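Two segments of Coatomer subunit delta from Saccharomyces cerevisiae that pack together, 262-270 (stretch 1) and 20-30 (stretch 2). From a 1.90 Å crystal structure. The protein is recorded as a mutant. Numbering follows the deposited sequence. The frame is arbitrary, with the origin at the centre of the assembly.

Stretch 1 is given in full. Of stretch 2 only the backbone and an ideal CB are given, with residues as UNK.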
# COMPACT_ATOMS: atom_id res chain seq x y z
N LEU A 262 -18.92 11.27 -9.18
CA LEU A 262 -17.69 11.30 -10.00
C LEU A 262 -16.64 12.08 -9.23
O LEU A 262 -16.99 13.12 -8.62
CB LEU A 262 -17.92 12.00 -11.32
CG LEU A 262 -16.72 12.10 -12.27
CD1 LEU A 262 -16.34 10.76 -12.85
CD2 LEU A 262 -17.06 13.09 -13.39
N LYS A 263 -15.48 11.45 -9.05
CA LYS A 263 -14.39 11.90 -8.23
C LYS A 263 -13.14 11.77 -9.10
O LYS A 263 -12.92 10.74 -9.78
CB LYS A 263 -14.26 11.03 -6.97
CG LYS A 263 -13.21 11.42 -5.95
CD LYS A 263 -13.20 10.58 -4.65
CE LYS A 263 -12.06 10.92 -3.76
NZ LYS A 263 -12.54 11.61 -2.55
N SER A 264 -12.30 12.81 -9.09
CA SER A 264 -10.92 12.66 -9.58
C SER A 264 -10.06 11.79 -8.66
O SER A 264 -10.28 11.70 -7.48
CB SER A 264 -10.24 14.02 -9.76
OG SER A 264 -10.18 14.71 -8.48
N ASP A 265 -9.09 11.11 -9.21
CA ASP A 265 -8.01 10.45 -8.40
C ASP A 265 -6.66 10.99 -8.91
O ASP A 265 -6.26 12.09 -8.53
CB ASP A 265 -8.21 8.94 -8.47
CG ASP A 265 -7.16 8.18 -7.62
OD1 ASP A 265 -6.45 8.83 -6.85
OD2 ASP A 265 -6.97 6.98 -7.82
N GLU A 266 -5.98 10.31 -9.80
CA GLU A 266 -4.70 10.78 -10.31
C GLU A 266 -4.92 11.64 -11.57
O GLU A 266 -5.02 11.11 -12.63
CB GLU A 266 -3.77 9.60 -10.61
CG GLU A 266 -3.39 8.82 -9.33
CD GLU A 266 -2.46 7.60 -9.56
OE1 GLU A 266 -2.13 7.23 -10.72
OE2 GLU A 266 -2.10 6.95 -8.55
N TYR A 267 -5.12 12.93 -11.35
CA TYR A 267 -5.67 13.82 -12.32
C TYR A 267 -4.67 14.97 -12.35
O TYR A 267 -4.69 15.87 -11.48
CB TYR A 267 -7.03 14.29 -12.00
CG TYR A 267 -7.90 14.64 -13.20
CD1 TYR A 267 -7.72 15.86 -13.86
CD2 TYR A 267 -8.98 13.86 -13.57
CE1 TYR A 267 -8.57 16.25 -14.89
CE2 TYR A 267 -9.83 14.24 -14.60
CZ TYR A 267 -9.59 15.40 -15.30
OH TYR A 267 -10.42 15.78 -16.35
N LEU A 268 -3.77 14.90 -13.31
CA LEU A 268 -2.64 15.80 -13.29
C LEU A 268 -1.98 16.30 -14.61
O LEU A 268 -2.10 15.69 -15.60
CB LEU A 268 -1.54 15.19 -12.44
CG LEU A 268 -0.54 14.11 -12.82
CD1 LEU A 268 -0.55 13.08 -11.69
CD2 LEU A 268 -0.72 13.42 -14.12
N VAL A 269 -1.21 17.36 -14.47
CA VAL A 269 -0.38 17.90 -15.54
C VAL A 269 1.06 17.80 -15.16
O VAL A 269 1.52 18.19 -14.10
CB VAL A 269 -0.93 19.17 -16.23
CG1 VAL A 269 -2.07 19.80 -15.52
CG2 VAL A 269 0.15 20.13 -16.73
N GLN A 270 1.82 17.28 -16.09
CA GLN A 270 3.15 16.86 -15.83
C GLN A 270 4.09 17.28 -16.96
O GLN A 270 5.21 17.72 -16.72
CB GLN A 270 3.07 15.34 -15.75
CG GLN A 270 4.29 14.57 -15.45
CD GLN A 270 4.02 13.63 -14.30
OE1 GLN A 270 3.25 12.68 -14.42
NE2 GLN A 270 4.59 13.95 -13.17
OXT GLN A 270 3.74 17.00 -18.11
N UNK A 20 -20.72 4.84 -8.52
CA UNK A 20 -19.54 5.68 -8.19
C UNK A 20 -18.51 5.55 -9.26
O UNK A 20 -18.13 4.42 -9.61
CB UNK A 20 -18.93 5.30 -6.84
N UNK A 21 -18.11 6.66 -9.87
CA UNK A 21 -17.05 6.67 -10.89
C UNK A 21 -15.87 7.51 -10.50
O UNK A 21 -16.00 8.57 -9.80
CB UNK A 21 -17.60 7.18 -12.22
N UNK A 22 -14.69 6.99 -10.77
CA UNK A 22 -13.41 7.65 -10.48
C UNK A 22 -12.58 7.79 -11.74
O UNK A 22 -12.48 6.88 -12.52
CB UNK A 22 -12.63 6.87 -9.42
N UNK A 23 -12.07 9.00 -11.97
CA UNK A 23 -11.39 9.33 -13.22
C UNK A 23 -9.95 9.68 -12.93
O UNK A 23 -9.70 10.58 -12.13
CB UNK A 23 -12.09 10.48 -13.94
N UNK A 24 -9.05 9.03 -13.64
CA UNK A 24 -7.66 9.39 -13.75
C UNK A 24 -7.42 9.99 -15.16
O UNK A 24 -7.98 9.48 -16.20
CB UNK A 24 -6.77 8.18 -13.49
N UNK A 25 -6.59 11.02 -15.19
CA UNK A 25 -6.22 11.63 -16.45
C UNK A 25 -4.86 12.31 -16.30
O UNK A 25 -4.56 12.93 -15.23
CB UNK A 25 -7.29 12.63 -16.90
N UNK A 26 -4.02 12.25 -17.32
CA UNK A 26 -2.73 12.95 -17.35
C UNK A 26 -2.52 13.79 -18.62
O UNK A 26 -2.87 13.34 -19.75
CB UNK A 26 -1.60 11.93 -17.22
N UNK A 27 -1.97 14.95 -18.43
CA UNK A 27 -1.80 16.00 -19.52
C UNK A 27 -0.37 16.43 -19.54
O UNK A 27 0.32 16.41 -18.53
CB UNK A 27 -2.70 17.22 -19.31
N UNK A 28 0.20 16.67 -20.75
CA UNK A 28 1.40 17.38 -20.84
C UNK A 28 1.17 18.85 -20.42
O UNK A 28 0.04 19.33 -20.35
CB UNK A 28 1.96 17.27 -22.26
N UNK A 29 2.23 19.61 -20.19
CA UNK A 29 2.04 21.01 -19.71
C UNK A 29 1.29 21.84 -20.72
O UNK A 29 0.57 22.74 -20.31
CB UNK A 29 3.39 21.67 -19.41
N UNK A 30 1.39 21.52 -22.01
CA UNK A 30 0.67 22.24 -23.04
C UNK A 30 -0.74 21.75 -23.28
O UNK A 30 -1.42 22.27 -24.13
CB UNK A 30 1.45 22.16 -24.35

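The backbone frames every choice that follows. From 20 to 27 the second stretch is extended and runs parallel to stretch 1, paired through alternating N-H and C=O bonds, so neighbouring CB atoms leave on opposite faces of the sheet.

Position 20 has phi/psi of -117/123 and an ideal CB with nothing of stretch 1 within 5.5 Å. Stretch 1 therefore sets no preference. The residue is Lys20, whose end leads away.

At 21 the CB shares a face with Leu262 and lies 3.9 Å from Leu262 CD1. Any side chain with an aliphatic base would suit. Glu21 is found; its carboxylate is bonded elsewhere in the structure, while its backbone O accepts from Lys263 N at 3.0 Å.

Position 22 faces the other way, beside Lys263, with its CB 5.0 Å from Asp265 CB. A beta-branched or small aliphatic residue fits a strand at -124/132. Val22 places CG1 3.5 Å from Asp265 CB.

At 23 the CB is 4.4 Å from both Leu262 CD1 and Tyr267 CE2, a greasy gap that favours Val, Ile or Leu. Ile23 fills it: CG2 lies 4.1 Å from Leu262 CD1 and 3.9 Å from Tyr267 CE2. Its backbone N donates to Lys263 O (2.9 Å), and its O accepts from Asp265 N (3.0 Å).

Position 24 meets the bulge, where the register shifts by one between Ser264 and Tyr267. The CB points sideways, 3.5 Å from Glu266 O, and Glu266 N makes no backbone bond to stretch 2. A short polar side chain such as Asn, Asp or Ser could reach it. Asn24 does approach: its ND2 as modelled is 2.8 Å from Glu266 N, but the amide is probably turned over, so the atom identity is open.

At 25 the CB sits 3.8 Å from Tyr267 CE2, and a small residue such as Ala suits a site so close to the ring. Ala25 CB lies over the ring face, 3.9 Å from the centroid and 15° off the normal, a CH-pi contact. Its N donates to Glu266 O (3.0 Å), and its O accepts from Leu268 N (2.9 Å).

Position 26 turns to the Leu268 side, with its CB 3.6 Å from Leu268 CD2. A side chain with a flexible aliphatic stem, such as Leu, Met, Gln or Glu, is plausible. Glu26 packs CG 3.3 Å from Leu268 CD2.

At 27 the CB is 4.0 Å from Val269 CB, inviting an apolar or aromatic residue. Phe27 brings CE1 to 3.9 Å from Tyr267 CE1, and its O accepts from Gln270 N at 3.0 Å.

Position 28 points away, so stretch 1 asks little; it is Ser28.

At 29 the CB points sideways near the C-terminal carboxylate, so a long cationic side chain, Arg or Lys, is favoured. Arg29 NE donates to Gln270 O (3.0 Å), with a weak bond from Arg29 NH2 to the same Gln270 O (3.3 Å).

Position 30 points away and is unconstrained; it is Asp30.

Stretch 2, residues 20-30: KEVINAEFSRD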
# COMPACT_ATOMS: atom_id res chain seq x y z
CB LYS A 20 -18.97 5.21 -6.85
CG LYS A 20 -19.85 5.51 -5.65
CD LYS A 20 -19.24 4.92 -4.35
CE LYS A 20 -19.73 5.68 -3.14
NZ LYS A 20 -19.55 4.89 -1.88
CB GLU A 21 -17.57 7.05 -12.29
CG GLU A 21 -18.55 5.99 -12.74
CD GLU A 21 -19.22 6.23 -14.06
OE1 GLU A 21 -19.35 7.42 -14.45
OE2 GLU A 21 -19.58 5.23 -14.73
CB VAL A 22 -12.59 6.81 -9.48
CG1 VAL A 22 -11.22 7.41 -9.22
CG2 VAL A 22 -13.34 6.64 -8.20
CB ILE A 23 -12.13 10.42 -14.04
CG1 ILE A 23 -11.41 10.76 -15.38
CG2 ILE A 23 -12.37 11.68 -13.21
CD1 ILE A 23 -11.48 9.64 -16.37
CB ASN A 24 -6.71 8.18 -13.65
CG ASN A 24 -6.78 7.44 -12.31
OD1 ASN A 24 -6.83 6.23 -12.28
ND2 ASN A 24 -6.85 8.13 -11.25
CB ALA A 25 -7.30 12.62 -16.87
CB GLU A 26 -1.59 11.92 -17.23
CG GLU A 26 -0.16 12.52 -17.24
CD GLU A 26 0.96 11.55 -16.83
OE1 GLU A 26 0.63 10.53 -16.17
OE2 GLU A 26 2.13 11.83 -17.17
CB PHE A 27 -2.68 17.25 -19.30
CG PHE A 27 -4.10 16.96 -19.15
CD1 PHE A 27 -4.61 16.53 -17.93
CD2 PHE A 27 -4.98 17.09 -20.21
CE1 PHE A 27 -5.94 16.27 -17.77
CE2 PHE A 27 -6.31 16.82 -20.05
CZ PHE A 27 -6.81 16.37 -18.85
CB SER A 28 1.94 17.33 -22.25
OG SER A 28 2.45 16.02 -22.53
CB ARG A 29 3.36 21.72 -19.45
CG ARG A 29 4.31 20.80 -18.84
CD ARG A 29 5.55 21.42 -18.38
NE ARG A 29 6.22 20.41 -17.62
CZ ARG A 29 7.42 20.58 -17.09
NH1 ARG A 29 8.10 21.71 -17.26
NH2 ARG A 29 7.91 19.60 -16.33
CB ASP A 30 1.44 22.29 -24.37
CG ASP A 30 1.38 20.96 -25.16
OD1 ASP A 30 0.92 19.92 -24.66
OD2 ASP A 30 1.83 20.93 -26.31
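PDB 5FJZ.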